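Local coordinates for protein transcriptional activator of comK gene (Bacillus halodurans, PDB 2HQB) that probably helps to activate the competence gene comK and belongs to a lipoprotein family related to the substrate-binding proteins of ABC transporters, at residues A[66-71]-A[235-240]; A[87-92]-A[244-249]; A[91-96]-A[231-236]. All blocks are in the same frame, centred on the assembly; numbering follows the deposited sequence.

Contact 1 of 3, residues A[66-71]-A[235-240]; sequences LIFGHG and VLVAKR
Next to Val237 and Ala238, the two helix residues that meet the strand, Leu236 O accepts two backbone N-H groups. They come from Lys239 N and Arg240 N, each 3.1 Å from Leu236 O. This double grip closes the last turn of helix 230-240. The contact itself is apolar. Val237 CG1 lies at the outer end of the Phe68 ring, 3.9 Å from both CE2 and CZ of Phe68. The approach is oblique to the ring. Ala238 N sits near the ring plane, beyond the edge, 4.5 Å from Phe68 CZ, and makes no bond with the ring. Leu66 reaches the same turn. Its branch point is trans to N (chi1 -175°), which carries CG out from the strand. Leu66 CD2 then lies 4.0 Å from Ala238 CA. The CB of Ala238 is 4.2 Å from Leu66 CD2. The helix and strand segments run nearly antiparallel, at 154°, with axes 10.5 Å apart. Ile32 of helix 23-35 touches both Phe68 and Ala238 and adds to the apolar layer. Ile67, between Leu66 and Phe68, packs on helix 49-61 instead. Helices on both faces of a parallel sheet are typical of the alpha/beta lobes of periplasmic binding proteins.

Contact 2 of 3, residues A[87-92]-A[244-249]; sequences DVHFVS and GKLESG
The link from helix 230-240 to the edge strand 249-253 passes by the start of strand 89-93, where Leu246 meets His89. One methyl does the touching. Leu246 CD2 lies 3.6 Å from NE2 of His89 and equally 3.6 Å from the ring carbon CD2 of His89. The methyl approaches the imidazole obliquely. Both side chains have CG anti to the backbone N, with chi1 of -164° in His89 and 174° in Leu246. These torsions help to bring the imidazole and the isobutyl group together. The carbonyl of the next residue is also near: Glu247 O is 3.9 Å from His89 NE2. That pair is not bonded. Instead, Thr103 OG1 of the intervening strand 102-107 hydrogen-bonds to both NE2 of His89 and the carbonyl O of Glu247. One hydroxyl thus ties the histidine to the link. Phe241 joins the cluster, its ring meeting that of His89 and its side chain touching Leu246. With an alanine in place of His89, Thr103 OG1 is likely to lose one partner, and a gap would probably open beside the Leu246 methyl. Such a link, leading from a helix into a parallel edge strand, is consistent with the parallel-sheet lobe of a periplasmic-binding-protein-like fold.

Contact 3 of 3, residues A[91-96]-A[231-236]; sequences VSFNGE and DDLYVL
At the C-terminal end of strand 89-93, Phe93 packs on the first turns of helix 230-240, in the apolar layer between sheet and helix. Its partners are Tyr234 and Leu233. The Phe93 and Tyr234 rings lie nearly parallel, with 12° between their planes. They are slid far apart, with centroids 5.3 Å from each other, so there is little overlap. The nearest atoms are CE1 of Phe93 and CE1 of Tyr234, 3.3 Å apart. The phenol oxygen also lies along this side, with Tyr234 OH 3.9 Å from Phe93 CD1. Leu233 meets the far end of the phenylalanine ring. A chi1 of -164° sets its CG opposite the backbone N, and Leu233 CD2 ends 3.7 Å from Phe93 CZ. The methyl comes in obliquely.

The aromatic group continues beyond the two segments. His70 makes an edge-to-face pair with Phe93, and the Phe68 ring meets that of Tyr234. Leu105 of the next strand also touches Phe93, while Leu233 rests on Phe107.

Each segment also holds polar bonds of its own. Ser92 OG accepts from Gly95 N at 3.2 Å, with an N-H...O angle of 155°. This is an ST motif, and it probably helps to fix the turn that follows the strand. In the helix, Leu236 N donates to Asp232 O at 2.7 Å.

No hydrogen bond or salt bridge crosses between the two segments. Their direct attraction therefore rests on van der Waals contact and burial of apolar surface. The slid rings suggest that broad face-to-face stacking contributes little, and that the Phe93 side chain is probably held mainly by enclosure among Leu233, Tyr234, His70 and Leu105.

In the fold
The three contacts lie close together in the lobe built on the parallel sheet that includes strands 66-69 and 89-93. The centres of contacts 1 and 3 are about 5 Å apart, those of 1 and 2 about 8 Å, and those of 2 and 3 about 11 Å. Contacts 1 and 3 share helix 230-240, with contact 3 earlier on it. Contacts 2 and 3 share strand 89-93. Strands 66-69 and 89-93 are neighbours, joined by backbone bonds. The strands come early in the chain, and 231-236, 235-240 and 244-249 follow much later, after most strands of the second sheet. The returning chain adds helix 230-240 and edge strand 249-253 to this lobe, consistent with the two-lobed binding-protein fold.

Contact 1 of 3, residues A[66-71]-A[235-240]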
# COMPACT_ATOMS: atom_id res chain seq x y z
N LEU A 66 -19.01 8.72 10.72
CA LEU A 66 -17.89 7.81 10.41
C LEU A 66 -16.67 8.66 9.99
O LEU A 66 -16.71 9.35 8.96
CB LEU A 66 -18.24 6.84 9.29
CG LEU A 66 -17.16 5.79 9.02
CD1 LEU A 66 -16.96 4.89 10.24
CD2 LEU A 66 -17.56 4.94 7.82
N ILE A 67 -15.60 8.62 10.77
CA ILE A 67 -14.41 9.42 10.48
C ILE A 67 -13.13 8.62 10.19
O ILE A 67 -12.70 7.81 11.01
CB ILE A 67 -14.13 10.35 11.67
CG1 ILE A 67 -15.11 11.51 11.63
CG2 ILE A 67 -12.70 10.85 11.64
CD1 ILE A 67 -14.96 12.43 12.81
N PHE A 68 -12.54 8.85 9.02
CA PHE A 68 -11.28 8.18 8.65
C PHE A 68 -10.07 9.08 8.89
O PHE A 68 -10.17 10.31 8.83
CB PHE A 68 -11.26 7.76 7.20
CG PHE A 68 -12.12 6.59 6.88
CD1 PHE A 68 -13.42 6.76 6.44
CD2 PHE A 68 -11.59 5.30 6.93
CE1 PHE A 68 -14.17 5.69 6.05
CE2 PHE A 68 -12.35 4.20 6.54
CZ PHE A 68 -13.64 4.41 6.10
N GLY A 69 -8.94 8.46 9.18
CA GLY A 69 -7.69 9.17 9.44
C GLY A 69 -6.65 8.47 8.58
O GLY A 69 -6.31 7.31 8.81
N HIS A 70 -6.14 9.17 7.58
CA HIS A 70 -5.22 8.51 6.71
C HIS A 70 -3.80 8.60 7.20
O HIS A 70 -3.08 9.58 6.95
CB HIS A 70 -5.32 9.07 5.31
CG HIS A 70 -4.88 8.11 4.28
ND1 HIS A 70 -5.34 6.81 4.24
CD2 HIS A 70 -4.02 8.24 3.25
CE1 HIS A 70 -4.79 6.18 3.21
NE2 HIS A 70 -3.98 7.03 2.59
N GLY A 71 -3.38 7.57 7.91
CA GLY A 71 -2.06 7.62 8.43
C GLY A 71 -1.98 7.08 9.82
O GLY A 71 -2.96 7.05 10.55
N VAL A 235 -14.12 2.17 0.64
CA VAL A 235 -15.49 1.86 0.31
C VAL A 235 -15.88 0.62 1.12
O VAL A 235 -16.84 0.64 1.87
CB VAL A 235 -15.62 1.65 -1.22
CG1 VAL A 235 -17.00 1.16 -1.59
CG2 VAL A 235 -15.34 2.98 -1.93
N LEU A 236 -15.11 -0.46 1.00
CA LEU A 236 -15.40 -1.68 1.73
C LEU A 236 -15.75 -1.44 3.20
O LEU A 236 -16.80 -1.86 3.68
CB LEU A 236 -14.20 -2.63 1.63
CG LEU A 236 -14.15 -3.88 2.51
CD1 LEU A 236 -15.43 -4.71 2.30
CD2 LEU A 236 -12.95 -4.73 2.15
N VAL A 237 -14.84 -0.76 3.90
CA VAL A 237 -15.00 -0.48 5.32
C VAL A 237 -16.19 0.45 5.61
O VAL A 237 -16.76 0.38 6.68
CB VAL A 237 -13.69 0.13 5.87
CG1 VAL A 237 -13.89 0.68 7.27
CG2 VAL A 237 -12.58 -0.94 5.85
N ALA A 238 -16.56 1.30 4.67
CA ALA A 238 -17.69 2.22 4.86
C ALA A 238 -19.04 1.51 4.61
O ALA A 238 -20.12 2.00 4.98
CB ALA A 238 -17.54 3.41 3.90
N LYS A 239 -18.94 0.36 3.95
CA LYS A 239 -20.07 -0.46 3.61
C LYS A 239 -20.37 -1.34 4.81
O LYS A 239 -21.53 -1.57 5.13
CB LYS A 239 -19.73 -1.31 2.40
CG LYS A 239 -20.90 -2.13 1.90
CD LYS A 239 -20.56 -2.90 0.64
CE LYS A 239 -21.81 -3.50 0.00
NZ LYS A 239 -21.59 -3.96 -1.41
N ARG A 240 -19.35 -1.85 5.47
CA ARG A 240 -19.65 -2.68 6.63
C ARG A 240 -20.18 -1.81 7.75
O ARG A 240 -21.07 -2.21 8.49
CB ARG A 240 -18.42 -3.46 7.09
CG ARG A 240 -18.00 -4.50 6.08
CD ARG A 240 -17.15 -5.56 6.71
NE ARG A 240 -17.96 -6.66 7.21
CZ ARG A 240 -17.48 -7.71 7.88
NH1 ARG A 240 -16.18 -7.81 8.13
NH2 ARG A 240 -18.30 -8.66 8.27

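Contact 2 of 3, residues A[87-92]-A[244-249]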
# COMPACT_ATOMS: atom_id res chain seq x y z
N ASP A 87 -21.20 7.97 19.79
CA ASP A 87 -22.11 7.91 18.65
C ASP A 87 -21.41 8.00 17.29
O ASP A 87 -22.07 7.98 16.24
CB ASP A 87 -23.14 9.06 18.79
CG ASP A 87 -22.47 10.45 19.03
OD1 ASP A 87 -21.45 10.54 19.76
OD2 ASP A 87 -22.99 11.46 18.50
N VAL A 88 -20.07 8.06 17.32
CA VAL A 88 -19.20 8.22 16.15
C VAL A 88 -18.12 7.15 16.12
O VAL A 88 -17.48 6.89 17.13
CB VAL A 88 -18.52 9.58 16.23
CG1 VAL A 88 -17.65 9.84 15.01
CG2 VAL A 88 -19.57 10.63 16.42
N HIS A 89 -17.92 6.54 14.96
CA HIS A 89 -16.91 5.50 14.81
C HIS A 89 -15.64 6.06 14.15
O HIS A 89 -15.70 6.87 13.21
CB HIS A 89 -17.44 4.37 13.96
CG HIS A 89 -16.62 3.12 14.06
ND1 HIS A 89 -16.69 2.29 15.15
CD2 HIS A 89 -15.72 2.57 13.22
CE1 HIS A 89 -15.86 1.27 14.97
NE2 HIS A 89 -15.27 1.42 13.80
N PHE A 90 -14.48 5.61 14.62
CA PHE A 90 -13.23 6.12 14.10
C PHE A 90 -12.35 5.06 13.44
O PHE A 90 -11.99 4.08 14.07
CB PHE A 90 -12.46 6.81 15.23
CG PHE A 90 -13.19 7.96 15.89
CD1 PHE A 90 -14.21 7.72 16.82
CD2 PHE A 90 -12.85 9.29 15.60
CE1 PHE A 90 -14.86 8.80 17.45
CE2 PHE A 90 -13.50 10.38 16.24
CZ PHE A 90 -14.51 10.12 17.16
N VAL A 91 -12.01 5.25 12.17
CA VAL A 91 -11.13 4.31 11.49
C VAL A 91 -9.81 5.02 11.23
O VAL A 91 -9.78 6.18 10.84
CB VAL A 91 -11.70 3.85 10.14
CG1 VAL A 91 -11.00 2.56 9.69
CG2 VAL A 91 -13.17 3.61 10.25
N SER A 92 -8.70 4.33 11.47
CA SER A 92 -7.40 4.93 11.22
C SER A 92 -6.72 4.03 10.22
O SER A 92 -6.99 2.83 10.15
CB SER A 92 -6.55 4.99 12.50
OG SER A 92 -5.62 3.90 12.59
N GLY A 244 -24.01 -2.20 9.67
CA GLY A 244 -23.78 -2.51 11.07
C GLY A 244 -22.70 -3.55 11.35
O GLY A 244 -22.32 -3.72 12.50
N LYS A 245 -22.18 -4.22 10.32
CA LYS A 245 -21.17 -5.25 10.49
C LYS A 245 -19.67 -4.82 10.45
O LYS A 245 -18.86 -5.52 9.85
CB LYS A 245 -21.42 -6.34 9.45
CG LYS A 245 -20.78 -7.72 9.76
CD LYS A 245 -21.13 -8.79 8.68
CE LYS A 245 -20.58 -10.20 9.01
NZ LYS A 245 -20.54 -11.07 7.79
N LEU A 246 -19.28 -3.69 11.06
CA LEU A 246 -17.86 -3.29 11.07
C LEU A 246 -17.21 -3.48 12.43
O LEU A 246 -17.54 -2.79 13.40
CB LEU A 246 -17.64 -1.83 10.65
CG LEU A 246 -16.16 -1.33 10.77
CD1 LEU A 246 -15.26 -1.98 9.76
CD2 LEU A 246 -16.10 0.16 10.56
N GLU A 247 -16.24 -4.39 12.49
CA GLU A 247 -15.53 -4.66 13.72
C GLU A 247 -14.76 -3.47 14.26
O GLU A 247 -14.70 -2.40 13.65
CB GLU A 247 -14.54 -5.79 13.53
CG GLU A 247 -15.17 -7.04 13.00
CD GLU A 247 -14.29 -8.24 13.18
OE1 GLU A 247 -13.77 -8.40 14.31
OE2 GLU A 247 -14.14 -9.01 12.21
N SER A 248 -14.17 -3.69 15.43
CA SER A 248 -13.39 -2.67 16.10
C SER A 248 -12.01 -3.28 16.28
O SER A 248 -11.84 -4.50 16.12
CB SER A 248 -14.02 -2.32 17.45
OG SER A 248 -14.43 -3.49 18.13
N GLY A 249 -11.05 -2.42 16.59
CA GLY A 249 -9.69 -2.89 16.76
C GLY A 249 -8.93 -2.94 15.45
O GLY A 249 -9.38 -2.43 14.43

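Contact 3 of 3, residues A[91-96]-A[231-236]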
# COMPACT_ATOMS: atom_id res chain seq x y z
N VAL A 91 -12.01 5.25 12.17
CA VAL A 91 -11.13 4.31 11.49
C VAL A 91 -9.81 5.02 11.23
O VAL A 91 -9.78 6.18 10.84
CB VAL A 91 -11.70 3.85 10.14
CG1 VAL A 91 -11.00 2.56 9.69
CG2 VAL A 91 -13.17 3.61 10.25
N SER A 92 -8.70 4.33 11.47
CA SER A 92 -7.40 4.93 11.22
C SER A 92 -6.72 4.03 10.22
O SER A 92 -6.99 2.83 10.15
CB SER A 92 -6.55 4.99 12.50
OG SER A 92 -5.62 3.90 12.59
N PHE A 93 -5.84 4.60 9.43
CA PHE A 93 -5.09 3.77 8.52
C PHE A 93 -3.74 3.55 9.20
O PHE A 93 -2.98 4.49 9.35
CB PHE A 93 -4.92 4.45 7.19
CG PHE A 93 -5.45 3.66 6.06
CD1 PHE A 93 -6.82 3.69 5.76
CD2 PHE A 93 -4.61 2.82 5.32
CE1 PHE A 93 -7.36 2.88 4.73
CE2 PHE A 93 -5.11 1.99 4.28
CZ PHE A 93 -6.50 2.03 3.98
N ASN A 94 -3.49 2.33 9.68
CA ASN A 94 -2.21 1.95 10.31
C ASN A 94 -1.88 2.09 11.77
O ASN A 94 -0.80 1.66 12.18
CB ASN A 94 -1.02 2.57 9.59
CG ASN A 94 -0.87 2.08 8.20
OD1 ASN A 94 -1.33 0.99 7.86
ND2 ASN A 94 -0.22 2.88 7.37
N GLY A 95 -2.69 2.70 12.59
CA GLY A 95 -2.22 2.74 13.97
C GLY A 95 -2.59 1.49 14.75
O GLY A 95 -3.05 0.50 14.17
N GLU A 96 -2.40 1.52 16.05
CA GLU A 96 -2.76 0.41 16.91
C GLU A 96 -3.93 0.99 17.72
O GLU A 96 -3.79 2.06 18.32
CB GLU A 96 -1.58 0.01 17.82
CG GLU A 96 -0.90 1.23 18.54
CD GLU A 96 0.26 0.86 19.50
OE1 GLU A 96 0.01 0.13 20.50
OE2 GLU A 96 1.41 1.30 19.27
N ASP A 231 -8.55 2.76 -2.15
CA ASP A 231 -9.86 3.30 -2.51
C ASP A 231 -10.91 2.24 -2.25
O ASP A 231 -11.98 2.52 -1.70
CB ASP A 231 -9.88 3.77 -3.97
CG ASP A 231 -9.27 2.76 -4.95
OD1 ASP A 231 -8.66 1.75 -4.53
OD2 ASP A 231 -9.40 3.01 -6.17
N ASP A 232 -10.57 1.00 -2.61
CA ASP A 232 -11.47 -0.12 -2.38
C ASP A 232 -11.66 -0.40 -0.91
O ASP A 232 -12.79 -0.59 -0.44
CB ASP A 232 -10.92 -1.35 -3.06
CG ASP A 232 -11.08 -1.28 -4.51
OD1 ASP A 232 -11.52 -0.20 -4.97
OD2 ASP A 232 -10.76 -2.27 -5.20
N LEU A 233 -10.57 -0.46 -0.17
CA LEU A 233 -10.71 -0.70 1.23
C LEU A 233 -11.60 0.37 1.90
O LEU A 233 -12.39 0.04 2.79
CB LEU A 233 -9.34 -0.73 1.90
CG LEU A 233 -9.46 -1.35 3.27
CD1 LEU A 233 -9.96 -2.76 3.06
CD2 LEU A 233 -8.14 -1.34 4.01
N TYR A 234 -11.47 1.63 1.49
CA TYR A 234 -12.28 2.69 2.09
C TYR A 234 -13.74 2.39 1.88
O TYR A 234 -14.51 2.39 2.81
CB TYR A 234 -11.99 4.07 1.49
CG TYR A 234 -10.97 4.86 2.26
CD1 TYR A 234 -9.62 4.53 2.19
CD2 TYR A 234 -11.33 5.96 3.02
CE1 TYR A 234 -8.67 5.27 2.86
CE2 TYR A 234 -10.38 6.70 3.70
CZ TYR A 234 -9.05 6.35 3.61
OH TYR A 234 -8.06 7.05 4.27
N VAL A 235 -14.12 2.17 0.64
CA VAL A 235 -15.49 1.86 0.31
C VAL A 235 -15.88 0.62 1.12
O VAL A 235 -16.84 0.64 1.87
CB VAL A 235 -15.62 1.65 -1.22
CG1 VAL A 235 -17.00 1.16 -1.59
CG2 VAL A 235 -15.34 2.98 -1.93
N LEU A 236 -15.11 -0.46 1.00
CA LEU A 236 -15.40 -1.68 1.73
C LEU A 236 -15.75 -1.44 3.20
O LEU A 236 -16.80 -1.86 3.68
CB LEU A 236 -14.20 -2.63 1.63
CG LEU A 236 -14.15 -3.88 2.51
CD1 LEU A 236 -15.43 -4.71 2.30
CD2 LEU A 236 -12.95 -4.73 2.15